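Local coordinates for DUF985 domain-containing protein (Shewanella oneidensis, PDB 1YUD) that is of unknown function but belongs to the cupin superfamily and probably folds as a beta-barrel built from two sheets, at residues Ala14-Ile18 with Phe54-Thr58; Ala77-Leu81 with Gln123-Val129. All blocks are in the same frame, centred on the assembly; numbering follows the deposited sequence.

Both contacts belong to the same cupin domain and lie on the same side of the chain's centre, their own centres about 8 Å apart. Along the chain they come in series: contact 1 closes at T58 before contact 2 opens at A77. They share the sheet in which strands 50-57 and 126-133 are neighbours. Contact 1 lays the N-terminal helix 14-20 against the first of these; contact 2 holds the second to the corner where the chain leaves strand 71-76 for strand 81-86 of the other sheet. They touch directly: F17 CE1 lies 3.3 Å from F126 CE2, and T58 OG1 and G125 N, 3.1 Å apart, probably hydrogen-bond. Helix, sheet and corner thus pack together.

Contact 1 (Ala14-Ile18 with Phe54-Thr58); sequences ADDFI and FLLRT
L55 forms the apolar centre, projecting (chi1 t) from strand 54-57 toward helix 14-18, long and branched enough to touch three side chains: its CD1 meets F17 CB at 3.6 Å, its CD2 A14 CB at 3.9 Å and I18 CG2 at 4.2 Å. A14, F17 and I18 share one side of the helix, whose turn is closed by I18 N to A14 O at 3.0 Å. The F17 ring (chi1 m) leads away to L128 and to L101 of the second subunit. The segment axes run nearly antiparallel, at 155°, and come within 9.5 Å; this is an N-terminal helix laid on the outer face of a cupin-type sheet. Small A14 permits the close approach, its CA 6.8 Å from that of R57. Strand alternation turns L55 and R57 (chi1 m) toward the helix and L56 away. At the edge, A14 CB touches the aliphatic R57 CG at 3.4 Å, while R57 NH2 stays 4.4 Å from OD1 of exposed D15, opposite charges beyond salt-bridge range.

Contact 2 (Ala77-Leu81 with Gln123-Val129); sequences AGQSL and QDGFSLV
Q123 opens segment 123-129 in extended conformation, its O 3.3 Å and its CB 3.5 Å from Q79 CG. Beyond D124, whose O is 3.6 Å from Q79 OE1, comes G125 at phi/psi 148/-146; a CB there would jam against D124 O and clash with Q79 NE2, so only glycine fits. F126 O receives two weak hydrogen bonds from Q79, from N at 2.6 Å and from NE2 at 3.4 Å; glutamine suits because its long side chain, lying in the bend of 123-126, ends in an amide donor. G78 CA sits over one face of the F126 ring (chi1 p), 16° off the normal and 4.0 Å from the centroid, a CH-pi contact. G78, at 105/-130, has no room for a CB, which would strike A77 O, F126 O and S127 CA. S127 faces G78 as an antiparallel non-hydrogen-bonded pair, CA to CA 4.3 Å; S127 OG (chi1 m), small enough to fit between two carbonyls, lies 2.5 Å from Q79 O and 2.7 Å from F126 O, and its single proton can serve either. L128 pairs with A77 in the antiparallel hydrogen-bonded register, CA to CA 5.5 Å, L128 N donating to A77 O at 3.1 Å. V129 CG2 meets L81 CD1 at 3.6 Å, both branched and apolar. The pairing runs one residue past the corner at A77, to G78, before the chain leaves for strand 81-86 of the other sheet, as suits a cupin barrel. L81 and V129 pack on W73 of strand 71-76, L81 also on strand 116-121; F126 lies against A14 and L128 against F17, both of helix 14-20.

Contact 1 (Ala14-Ile18 with Phe54-Thr58)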
loop_
_atom_site.group_PDB
_atom_site.type_symbol
_atom_site.label_atom_id
_atom_site.label_comp_id
_atom_site.label_asym_id
_atom_site.label_seq_id
_atom_site.Cartn_x
_atom_site.Cartn_y
_atom_site.Cartn_z
ATOM N N ALA A 14 15.348 6.158 -10.312
ATOM C CA ALA A 14 15.396 6.488 -8.895
ATOM C C ALA A 14 15.595 7.973 -8.601
ATOM O O ALA A 14 15.154 8.475 -7.567
ATOM C CB ALA A 14 16.485 5.675 -8.223
ATOM N N ASP A 15 16.249 8.683 -9.510
ATOM C CA ASP A 15 16.500 10.102 -9.304
ATOM C C ASP A 15 15.229 10.933 -9.372
ATOM O O ASP A 15 15.074 11.910 -8.637
ATOM C CB ASP A 15 17.518 10.601 -10.329
ATOM C CG ASP A 15 18.859 9.907 -10.193
ATOM O OD1 ASP A 15 19.436 9.951 -9.084
ATOM O OD2 ASP A 15 19.333 9.319 -11.186
ATOM N N ASP A 16 14.320 10.534 -10.255
ATOM C CA ASP A 16 13.050 11.231 -10.425
ATOM C C ASP A 16 12.197 11.066 -9.185
ATOM O O ASP A 16 11.604 12.027 -8.690
ATOM C CB ASP A 16 12.293 10.668 -11.624
ATOM C CG ASP A 16 13.028 10.883 -12.922
ATOM O OD1 ASP A 16 14.238 10.582 -12.977
ATOM O OD2 ASP A 16 12.394 11.350 -13.888
ATOM N N PHE A 17 12.146 9.832 -8.689
ATOM C CA PHE A 17 11.363 9.508 -7.506
ATOM C C PHE A 17 11.864 10.202 -6.257
ATOM O O PHE A 17 11.091 10.865 -5.567
ATOM C CB PHE A 17 11.326 7.989 -7.287
ATOM C CG PHE A 17 10.326 7.287 -8.159
ATOM C CD1 PHE A 17 10.727 6.314 -9.066
ATOM C CD2 PHE A 17 8.979 7.638 -8.101
ATOM C CE1 PHE A 17 9.799 5.700 -9.910
ATOM C CE2 PHE A 17 8.043 7.032 -8.939
ATOM C CZ PHE A 17 8.457 6.063 -9.843
ATOM N N ILE A 18 13.151 10.062 -5.960
ATOM C CA ILE A 18 13.679 10.706 -4.769
ATOM C C ILE A 18 13.401 12.211 -4.821
ATOM O O ILE A 18 13.134 12.835 -3.789
ATOM C CB ILE A 18 15.204 10.439 -4.599
ATOM C CG1 ILE A 18 15.978 10.946 -5.812
ATOM C CG2 ILE A 18 15.457 8.968 -4.421
ATOM C CD1 ILE A 18 16.417 12.402 -5.697
ATOM N N PHE A 54 9.424 4.486 -0.006
ATOM C CA PHE A 54 10.705 3.880 0.356
ATOM C C PHE A 54 11.370 3.338 -0.889
ATOM O O PHE A 54 10.900 2.370 -1.486
ATOM C CB PHE A 54 10.517 2.763 1.390
ATOM C CG PHE A 54 11.804 2.239 1.957
ATOM C CD1 PHE A 54 12.490 1.202 1.338
ATOM C CD2 PHE A 54 12.325 2.767 3.128
ATOM C CE1 PHE A 54 13.678 0.692 1.884
ATOM C CE2 PHE A 54 13.513 2.262 3.679
ATOM C CZ PHE A 54 14.186 1.218 3.051
ATOM N N LEU A 55 12.477 3.966 -1.271
ATOM C CA LEU A 55 13.174 3.580 -2.480
ATOM C C LEU A 55 14.479 2.839 -2.261
ATOM O O LEU A 55 15.128 2.979 -1.231
ATOM C CB LEU A 55 13.400 4.824 -3.338
ATOM C CG LEU A 55 14.039 4.553 -4.690
ATOM C CD1 LEU A 55 13.393 5.436 -5.743
ATOM C CD2 LEU A 55 15.545 4.767 -4.586
ATOM N N LEU A 56 14.854 2.038 -3.250
ATOM C CA LEU A 56 16.081 1.265 -3.172
ATOM C C LEU A 56 16.839 1.300 -4.499
ATOM O O LEU A 56 16.264 1.015 -5.562
ATOM C CB LEU A 56 15.756 -0.182 -2.816
ATOM C CG LEU A 56 16.625 -0.806 -1.734
ATOM C CD1 LEU A 56 16.233 -0.248 -0.364
ATOM C CD2 LEU A 56 16.447 -2.313 -1.771
ATOM N N ARG A 57 18.123 1.660 -4.429
ATOM C CA ARG A 57 18.991 1.707 -5.607
ATOM C C ARG A 57 20.068 0.643 -5.474
ATOM O O ARG A 57 20.384 0.199 -4.370
ATOM C CB ARG A 57 19.666 3.067 -5.749
ATOM C CG ARG A 57 18.739 4.207 -6.095
ATOM C CD ARG A 57 19.507 5.521 -6.190
ATOM N NE ARG A 57 20.454 5.672 -5.087
ATOM C CZ ARG A 57 21.058 6.811 -4.764
ATOM N NH1 ARG A 57 21.911 6.844 -3.744
ATOM N NH2 ARG A 57 20.796 7.920 -5.451
ATOM N N THR A 58 20.639 0.266 -6.612
ATOM C CA THR A 58 21.679 -0.757 -6.688
ATOM C C THR A 58 22.757 -0.736 -5.603
ATOM O O THR A 58 23.456 -1.734 -5.409
ATOM C CB THR A 58 22.382 -0.724 -8.043
ATOM O OG1 THR A 58 21.405 -0.793 -9.088
ATOM C CG2 THR A 58 23.308 -1.906 -8.169
#

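Contact 2 (Ala77-Leu81 with Gln123-Val129)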
loop_
_atom_site.group_PDB
_atom_site.type_symbol
_atom_site.label_atom_id
_atom_site.label_comp_id
_atom_site.label_asym_id
_atom_site.label_seq_id
_atom_site.Cartn_x
_atom_site.Cartn_y
_atom_site.Cartn_z
ATOM N N ALA A 77 6.593 0.284 -8.190
ATOM C CA ALA A 77 7.307 0.067 -9.445
ATOM C C ALA A 77 8.780 -0.221 -9.235
ATOM O O ALA A 77 9.300 -0.109 -8.124
ATOM C CB ALA A 77 7.141 1.286 -10.356
ATOM N N GLY A 78 9.454 -0.604 -10.314
ATOM C CA GLY A 78 10.871 -0.885 -10.200
ATOM C C GLY A 78 11.291 -2.345 -10.210
ATOM O O GLY A 78 10.875 -3.108 -11.081
ATOM N N GLN A 79 12.103 -2.728 -9.224
ATOM C CA GLN A 79 12.644 -4.082 -9.137
ATOM C C GLN A 79 12.140 -4.931 -7.987
ATOM O O GLN A 79 12.263 -4.554 -6.829
ATOM C CB GLN A 79 14.182 -4.031 -9.039
ATOM C CG GLN A 79 14.920 -4.688 -10.189
ATOM C CD GLN A 79 14.888 -3.846 -11.423
ATOM O OE1 GLN A 79 15.025 -4.344 -12.542
ATOM N NE2 GLN A 79 14.715 -2.548 -11.234
ATOM N N SER A 80 11.611 -6.104 -8.315
ATOM C CA SER A 80 11.113 -7.017 -7.298
ATOM C C SER A 80 12.145 -7.086 -6.174
ATOM O O SER A 80 13.343 -7.118 -6.440
ATOM C CB SER A 80 10.938 -8.406 -7.892
ATOM O OG SER A 80 12.173 -9.096 -7.842
ATOM N N LEU A 81 11.684 -7.103 -4.926
ATOM C CA LEU A 81 12.593 -7.167 -3.778
ATOM C C LEU A 81 12.595 -8.561 -3.162
ATOM O O LEU A 81 12.147 -9.531 -3.772
ATOM C CB LEU A 81 12.175 -6.145 -2.713
ATOM C CG LEU A 81 11.899 -4.728 -3.227
ATOM C CD1 LEU A 81 11.497 -3.846 -2.068
ATOM C CD2 LEU A 81 13.125 -4.163 -3.901
ATOM N N GLN A 123 17.331 -7.442 -8.916
ATOM C CA GLN A 123 18.089 -7.061 -10.107
ATOM C C GLN A 123 18.570 -5.633 -9.893
ATOM O O GLN A 123 18.046 -4.930 -9.028
ATOM C CB GLN A 123 17.203 -7.093 -11.357
ATOM C CG GLN A 123 16.824 -8.483 -11.858
ATOM C CD GLN A 123 18.026 -9.307 -12.303
ATOM O OE1 GLN A 123 18.836 -9.735 -11.477
ATOM N NE2 GLN A 123 18.149 -9.526 -13.614
ATOM N N ASP A 124 19.567 -5.201 -10.667
ATOM C CA ASP A 124 20.068 -3.832 -10.538
ATOM C C ASP A 124 19.009 -2.899 -11.116
ATOM O O ASP A 124 18.377 -3.207 -12.129
ATOM C CB ASP A 124 21.395 -3.625 -11.293
ATOM C CG ASP A 124 22.583 -4.334 -10.634
ATOM O OD1 ASP A 124 22.634 -4.410 -9.386
ATOM O OD2 ASP A 124 23.481 -4.798 -11.377
ATOM N N GLY A 125 18.819 -1.761 -10.463
ATOM C CA GLY A 125 17.825 -0.808 -10.915
ATOM C C GLY A 125 17.284 -0.098 -9.695
ATOM O O GLY A 125 18.030 0.122 -8.734
ATOM N N PHE A 126 16.003 0.259 -9.706
ATOM C CA PHE A 126 15.430 0.942 -8.549
ATOM C C PHE A 126 14.159 0.262 -8.055
ATOM O O PHE A 126 13.582 -0.587 -8.742
ATOM C CB PHE A 126 15.083 2.379 -8.899
ATOM C CG PHE A 126 13.908 2.494 -9.811
ATOM C CD1 PHE A 126 14.032 2.182 -11.159
ATOM C CD2 PHE A 126 12.673 2.899 -9.322
ATOM C CE1 PHE A 126 12.943 2.273 -12.014
ATOM C CE2 PHE A 126 11.581 2.992 -10.160
ATOM C CZ PHE A 126 11.717 2.680 -11.513
ATOM N N SER A 127 13.711 0.658 -6.866
ATOM C CA SER A 127 12.488 0.102 -6.307
ATOM C C SER A 127 11.757 1.027 -5.355
ATOM O O SER A 127 12.239 1.337 -4.261
ATOM C CB SER A 127 12.777 -1.213 -5.615
ATOM O OG SER A 127 13.071 -2.187 -6.581
ATOM N N LEU A 128 10.591 1.479 -5.810
ATOM C CA LEU A 128 9.722 2.341 -5.026
ATOM C C LEU A 128 8.793 1.356 -4.325
ATOM O O LEU A 128 8.274 0.419 -4.945
ATOM C CB LEU A 128 8.910 3.275 -5.930
ATOM C CG LEU A 128 8.028 4.213 -5.098
ATOM C CD1 LEU A 128 8.925 5.127 -4.303
ATOM C CD2 LEU A 128 7.084 5.015 -5.978
ATOM N N VAL A 129 8.575 1.584 -3.040
ATOM C CA VAL A 129 7.770 0.687 -2.240
ATOM C C VAL A 129 6.914 1.420 -1.215
ATOM O O VAL A 129 7.306 2.467 -0.686
ATOM C CB VAL A 129 8.709 -0.307 -1.520
ATOM C CG1 VAL A 129 8.383 -0.409 -0.047
ATOM C CG2 VAL A 129 8.647 -1.638 -2.208
#